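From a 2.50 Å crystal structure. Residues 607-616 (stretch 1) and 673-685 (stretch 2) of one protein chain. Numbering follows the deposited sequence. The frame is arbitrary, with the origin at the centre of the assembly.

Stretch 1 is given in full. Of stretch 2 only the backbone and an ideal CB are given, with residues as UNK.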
# COMPACT_ATOMS: atom_id res chain seq x y z
N TYR A 607 21.65 -5.37 7.34
CA TYR A 607 21.33 -3.96 7.55
C TYR A 607 19.94 -3.78 8.11
O TYR A 607 19.01 -4.54 7.80
CB TYR A 607 21.47 -3.14 6.27
CG TYR A 607 22.87 -3.22 5.74
CD1 TYR A 607 23.85 -2.37 6.23
CD2 TYR A 607 23.22 -4.17 4.79
CE1 TYR A 607 25.15 -2.44 5.77
CE2 TYR A 607 24.52 -4.26 4.32
CZ TYR A 607 25.48 -3.39 4.82
OH TYR A 607 26.78 -3.44 4.38
N VAL A 608 19.82 -2.77 8.97
CA VAL A 608 18.54 -2.37 9.54
C VAL A 608 18.29 -0.94 9.03
O VAL A 608 19.20 -0.11 9.05
CB VAL A 608 18.62 -2.34 11.08
CG1 VAL A 608 17.25 -2.03 11.69
CG2 VAL A 608 19.18 -3.66 11.64
N VAL A 609 17.08 -0.66 8.57
CA VAL A 609 16.69 0.71 8.23
C VAL A 609 15.50 1.13 9.09
O VAL A 609 14.45 0.48 9.09
CB VAL A 609 16.31 0.86 6.75
CG1 VAL A 609 15.98 2.32 6.44
CG2 VAL A 609 17.43 0.35 5.82
N SER A 610 15.68 2.22 9.84
CA SER A 610 14.67 2.66 10.79
C SER A 610 14.34 4.13 10.57
O SER A 610 15.24 4.95 10.33
CB SER A 610 15.15 2.43 12.23
OG SER A 610 14.37 3.14 13.18
N ASP A 611 13.06 4.46 10.65
CA ASP A 611 12.68 5.86 10.45
C ASP A 611 11.90 6.46 11.61
O ASP A 611 11.58 5.76 12.57
CB ASP A 611 12.00 6.10 9.09
CG ASP A 611 10.52 5.80 9.09
OD1 ASP A 611 10.00 5.09 9.99
OD2 ASP A 611 9.87 6.28 8.13
N ILE A 612 11.63 7.75 11.55
CA ILE A 612 11.08 8.42 12.71
C ILE A 612 9.64 7.98 12.93
O ILE A 612 9.10 8.09 14.03
CB ILE A 612 11.19 9.94 12.57
CG1 ILE A 612 10.88 10.61 13.92
CG2 ILE A 612 10.28 10.46 11.45
CD1 ILE A 612 11.10 12.10 13.94
N GLU A 613 9.03 7.44 11.88
CA GLU A 613 7.65 6.99 11.97
C GLU A 613 7.57 5.68 12.74
O GLU A 613 6.71 5.50 13.61
CB GLU A 613 7.03 6.88 10.57
CG GLU A 613 6.82 8.24 9.90
CD GLU A 613 6.06 8.16 8.59
OE1 GLU A 613 5.58 9.22 8.11
OE2 GLU A 613 5.95 7.05 8.03
N MET A 614 8.46 4.76 12.39
CA MET A 614 8.70 3.55 13.16
C MET A 614 8.96 3.84 14.64
O MET A 614 8.46 3.14 15.52
CB MET A 614 9.88 2.79 12.56
CG MET A 614 9.54 2.15 11.20
SD MET A 614 10.97 1.52 10.30
CE MET A 614 11.63 0.38 11.54
N GLU A 615 9.72 4.90 14.90
CA GLU A 615 10.03 5.26 16.27
C GLU A 615 8.79 5.79 16.98
O GLU A 615 8.56 5.49 18.15
CB GLU A 615 11.14 6.33 16.30
CG GLU A 615 11.50 6.85 17.69
CD GLU A 615 12.50 8.02 17.64
OE1 GLU A 615 12.15 9.05 17.02
OE2 GLU A 615 13.61 7.91 18.20
N THR A 616 7.98 6.56 16.26
CA THR A 616 6.85 7.24 16.86
C THR A 616 5.48 6.69 16.44
O THR A 616 4.99 5.74 17.04
CB THR A 616 6.90 8.74 16.59
OG1 THR A 616 6.78 8.97 15.18
CG2 THR A 616 8.22 9.32 17.09
N UNK A 673 8.93 0.08 29.22
CA UNK A 673 9.13 -1.04 28.30
C UNK A 673 9.64 -0.60 26.92
O UNK A 673 10.61 -1.16 26.40
CB UNK A 673 7.82 -1.81 28.14
N UNK A 674 8.98 0.39 26.34
CA UNK A 674 9.37 0.94 25.06
C UNK A 674 10.89 1.17 24.96
O UNK A 674 11.54 0.73 24.00
CB UNK A 674 8.62 2.25 24.82
N UNK A 675 11.47 1.82 25.98
CA UNK A 675 12.88 2.17 25.94
C UNK A 675 13.84 0.98 25.91
O UNK A 675 15.04 1.14 25.67
CB UNK A 675 13.21 3.04 27.15
N UNK A 676 13.30 -0.22 26.10
CA UNK A 676 14.08 -1.45 25.98
C UNK A 676 13.95 -2.12 24.62
O UNK A 676 14.69 -3.05 24.31
CB UNK A 676 13.66 -2.44 27.07
N UNK A 677 13.02 -1.66 23.80
CA UNK A 677 12.83 -2.29 22.50
C UNK A 677 13.98 -1.93 21.58
O UNK A 677 14.64 -0.89 21.77
CB UNK A 677 11.50 -1.87 21.88
N UNK A 678 14.21 -2.79 20.58
CA UNK A 678 15.21 -2.51 19.55
C UNK A 678 14.90 -1.22 18.81
O UNK A 678 15.82 -0.47 18.46
CB UNK A 678 15.29 -3.67 18.56
N UNK A 679 13.63 -0.95 18.56
CA UNK A 679 13.29 0.26 17.84
C UNK A 679 13.73 1.49 18.63
O UNK A 679 14.23 2.45 18.05
CB UNK A 679 11.79 0.31 17.56
N UNK A 680 13.60 1.45 19.95
CA UNK A 680 14.03 2.62 20.75
C UNK A 680 15.54 2.70 20.87
O UNK A 680 16.11 3.78 20.85
CB UNK A 680 13.41 2.57 22.15
N UNK A 681 16.18 1.54 21.04
CA UNK A 681 17.63 1.49 21.16
C UNK A 681 18.30 1.95 19.88
O UNK A 681 19.33 2.60 19.90
CB UNK A 681 18.09 0.07 21.51
N UNK A 682 17.68 1.61 18.75
CA UNK A 682 18.20 1.98 17.45
C UNK A 682 17.91 3.45 17.12
O UNK A 682 18.82 4.26 16.91
CB UNK A 682 17.61 1.07 16.37
N UNK A 683 16.64 3.82 17.08
CA UNK A 683 16.32 5.14 16.60
C UNK A 683 16.46 6.20 17.66
O UNK A 683 16.89 7.32 17.36
CB UNK A 683 14.90 5.16 16.04
N UNK A 684 16.10 5.88 18.91
CA UNK A 684 16.10 6.90 19.95
C UNK A 684 17.48 7.04 20.58
O UNK A 684 17.99 8.14 20.73
CB UNK A 684 15.06 6.57 21.02
N UNK A 685 18.10 5.91 20.93
CA UNK A 685 19.43 5.94 21.52
C UNK A 685 20.57 5.84 20.50
O UNK A 685 21.74 5.72 20.88
CB UNK A 685 19.56 4.80 22.53

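Position 673 has helical phi/psi, and no atom of stretch 1 lies near its CB. Stretch 1 sets no demand here. The residue is Leu 673.

Position 674 points toward stretch 1, but across a wide gap. A short side chain would not cross it. The end of the helix in stretch 1 offers a carbonyl, Glu 615 O, with no partner within stretch 1, so a long side chain with a donor at its tip would suit. The residue is Tyr 674, with chi1 t. Its OH donates to Glu 615 O at 2.7 Å, and the carbonyl lies at the ring edge, near its plane.

Positions 675 and 676 are out of reach of stretch 1, which leaves them open. They are Tyr 675 and Ser 676.

Position 677 is also out of reach. Its psi of 156° breaks the helical run just before a helix begins, which suits Ser, Thr, Asp or Asn as a cap. The residue is Thr 677. Its OG1 accepts from the backbone N of position 680 at 3.2 Å.

Position 678 points sideways and meets nothing; many residues would fit. It is Met 678.

Position 679 points toward stretch 1, with its ideal CB 4.8 Å from Met 614 O. Ser 610 OG lies further along. A medium-length polar side chain, such as Gln or Glu, could reach that hydroxyl. The residue is Glu 679. Ser 610 OG lies 2.8 Å from Glu 679 OE1 and 3.2 Å from Glu 679 OE2. Either oxygen could accept its one proton in a weak hydrogen bond.

Position 680 points sideways and 681 is out of reach. Stretch 1 sets no demand at either, so many kinds would suit. They are Ala 680 and Lys 681.

Position 682 points toward the strand, where Val 608 presents a methyl. A branched or long aliphatic would suit. The residue is Leu 682, and its CD1 meets Val 608 CG1 at 3.8 Å.

Position 683 points toward stretch 1. Its ideal CB is 3.5 Å from Ser 610 OG and 3.7 Å from Glu 615 OE2. A polar side chain able to bond the hydroxyl would suit, among them Asn, Gln or His. The residue is His 683. Its ND1 and Ser 610 OG form a hydrogen bond of 2.8 Å, in which either could be the donor. Asp 611 O lies over one ring face, and Ile 612 CA makes an off-centre CH-pi contact, 4.2 Å from the ring centroid.

Position 684 points sideways, with its ideal CB 3.4 Å from Glu 615 OE2. Another carboxylate close by would be unfavourable; neutral side chains that turn off from it, apolar or polar, would suit. The residue is Leu 684.

Position 685 points away and is unconstrained by stretch 1. It is Phe 685.

Stretch 2 (673-685) LYYSTMEAKLHLF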
# COMPACT_ATOMS: atom_id res chain seq x y z
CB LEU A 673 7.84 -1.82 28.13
CG LEU A 673 8.02 -3.31 28.38
CD1 LEU A 673 8.48 -3.55 29.82
CD2 LEU A 673 6.71 -4.00 28.11
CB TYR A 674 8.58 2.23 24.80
CG TYR A 674 9.01 3.03 23.58
CD1 TYR A 674 10.01 4.00 23.68
CD2 TYR A 674 8.43 2.80 22.34
CE1 TYR A 674 10.42 4.73 22.58
CE2 TYR A 674 8.83 3.53 21.22
CZ TYR A 674 9.82 4.49 21.35
OH TYR A 674 10.23 5.22 20.26
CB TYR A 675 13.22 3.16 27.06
CG TYR A 675 12.44 4.44 26.87
CD1 TYR A 675 12.92 5.45 26.04
CD2 TYR A 675 11.19 4.62 27.47
CE1 TYR A 675 12.21 6.61 25.85
CE2 TYR A 675 10.47 5.78 27.28
CZ TYR A 675 10.98 6.77 26.48
OH TYR A 675 10.27 7.94 26.29
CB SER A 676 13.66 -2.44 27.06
OG SER A 676 14.16 -2.00 28.29
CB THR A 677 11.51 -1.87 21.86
OG1 THR A 677 11.58 -0.48 21.51
CG2 THR A 677 10.37 -2.12 22.84
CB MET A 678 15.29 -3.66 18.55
CG MET A 678 16.06 -4.84 19.04
SD MET A 678 17.82 -4.48 19.25
CE MET A 678 18.24 -4.09 17.55
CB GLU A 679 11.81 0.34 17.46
CG GLU A 679 11.41 1.68 16.82
CD GLU A 679 12.22 1.98 15.55
OE1 GLU A 679 12.42 3.17 15.21
OE2 GLU A 679 12.65 1.01 14.89
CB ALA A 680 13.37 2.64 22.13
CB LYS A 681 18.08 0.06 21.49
CG LYS A 681 17.78 -0.37 22.91
CD LYS A 681 18.10 -1.83 23.13
CE LYS A 681 17.89 -2.26 24.58
NZ LYS A 681 18.26 -3.67 24.75
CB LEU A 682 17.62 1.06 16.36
CG LEU A 682 18.25 -0.34 16.33
CD1 LEU A 682 17.45 -1.31 15.44
CD2 LEU A 682 19.70 -0.24 15.85
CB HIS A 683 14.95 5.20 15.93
CG HIS A 683 14.86 6.24 14.86
ND1 HIS A 683 14.82 5.92 13.52
CD2 HIS A 683 14.85 7.59 14.94
CE1 HIS A 683 14.77 7.04 12.82
NE2 HIS A 683 14.79 8.07 13.65
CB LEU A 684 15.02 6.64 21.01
CG LEU A 684 14.71 7.82 21.95
CD1 LEU A 684 13.22 8.06 22.04
CD2 LEU A 684 15.30 7.62 23.35
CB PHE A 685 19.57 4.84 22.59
CG PHE A 685 18.60 4.97 23.74
CD1 PHE A 685 18.82 5.89 24.76
CD2 PHE A 685 17.47 4.19 23.79
CE1 PHE A 685 17.92 6.01 25.82
CE2 PHE A 685 16.57 4.30 24.84
CZ PHE A 685 16.80 5.22 25.85
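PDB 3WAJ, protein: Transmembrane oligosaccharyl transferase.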